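Local coordinates for G protein coupled receptor (Arabidopsis thaliana, PDB 3T33) that binds a zinc ion in a LanC-like fold and may play a role in abscisic acid signalling in Arabidopsis, at the zinc ion site. Numbering follows the deposited sequence.

The zinc ion site. Residues 81, 286, 288, 333-334. With ZN (zinc ion), chain B; ACT (acetate ion), chain C.
Two loops close on the zinc of this LanC-like site, the first bringing Cys288 just ahead of helix 291-305, the second bringing the adjacent pair Cys333 and His334 just ahead of helix 336-350. Three protein ligands and an acetate give a nearly tetrahedral shell, to which unseen waters could add. Cys288 SG binds ZN at 2.2 Å, and Cys333 SG binds it at 2.3 Å. The two sulfurs open an angle of 124° at the metal. His334 gives ND1, the ring nitrogen nearer its backbone, to ZN at 1.9 Å.

Different torsions bring the three ligands to one ion. Cys288 places SG in the crowded position between its backbone N and carbonyl carbon, whereas Cys333 swings SG well away from its N. In His334, chi1 of 31° and chi2 of -92° together carry the imidazole round so that ND1 points at the metal. Behind it, the His286 ring has one face turned to His334 CB and may back that side chain.

Acetate, a common crystallisation additive, takes the fourth position with a longer distance of 2.6 Å from its OXT to ZN, and may occupy the place of a water or substrate group. Two thiolates, if both cysteines are deprotonated, would offset the zinc charge. Tyr81 comes in tip first beside the acetate, its phenol OH ending 3.0 Å from Cys333 SG.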
# COMPACT_ATOMS: atom_id res chain seq x y z
N TYR A 81 -11.12 -1.02 -0.33
CA TYR A 81 -10.66 -0.77 1.03
C TYR A 81 -11.26 -1.75 2.00
O TYR A 81 -10.52 -2.41 2.76
CB TYR A 81 -11.06 0.66 1.46
CG TYR A 81 -10.46 1.04 2.78
CD1 TYR A 81 -11.13 0.83 3.95
CD2 TYR A 81 -9.17 1.58 2.83
CE1 TYR A 81 -10.54 1.13 5.14
CE2 TYR A 81 -8.60 1.89 3.99
CZ TYR A 81 -9.26 1.66 5.14
OH TYR A 81 -8.67 2.00 6.29
N HIS A 286 1.76 4.02 11.13
CA HIS A 286 0.83 3.27 10.23
C HIS A 286 1.19 3.70 8.84
O HIS A 286 1.83 4.75 8.67
CB HIS A 286 -0.63 3.75 10.37
CG HIS A 286 -1.25 3.57 11.72
ND1 HIS A 286 -0.70 2.78 12.72
CD2 HIS A 286 -2.45 4.01 12.21
CE1 HIS A 286 -1.51 2.79 13.78
NE2 HIS A 286 -2.59 3.49 13.47
N CYS A 288 -1.34 4.58 7.15
CA CYS A 288 -2.29 5.69 6.98
C CYS A 288 -1.73 6.96 7.62
O CYS A 288 -1.73 7.99 6.97
CB CYS A 288 -3.73 5.34 7.38
SG CYS A 288 -3.90 4.76 9.00
N CYS A 333 -3.69 -1.11 6.07
CA CYS A 333 -3.78 0.30 6.43
C CYS A 333 -2.88 0.63 7.62
O CYS A 333 -1.92 1.38 7.49
CB CYS A 333 -5.23 0.67 6.76
SG CYS A 333 -5.68 2.38 6.36
N HIS A 334 -3.20 0.05 8.78
CA HIS A 334 -2.42 0.28 9.99
C HIS A 334 -2.15 -1.03 10.72
O HIS A 334 -2.76 -1.31 11.76
CB HIS A 334 -3.14 1.26 10.91
CG HIS A 334 -4.63 1.21 10.81
ND1 HIS A 334 -5.35 2.01 9.95
CD2 HIS A 334 -5.54 0.44 11.46
CE1 HIS A 334 -6.64 1.74 10.08
NE2 HIS A 334 -6.78 0.80 10.99
ZN ZN B . -5.36 3.19 8.48
C ACT C . -7.97 5.17 8.22
O ACT C . -9.14 5.64 8.38
OXT ACT C . -7.55 4.38 9.09
CH3 ACT C . -7.18 5.60 7.04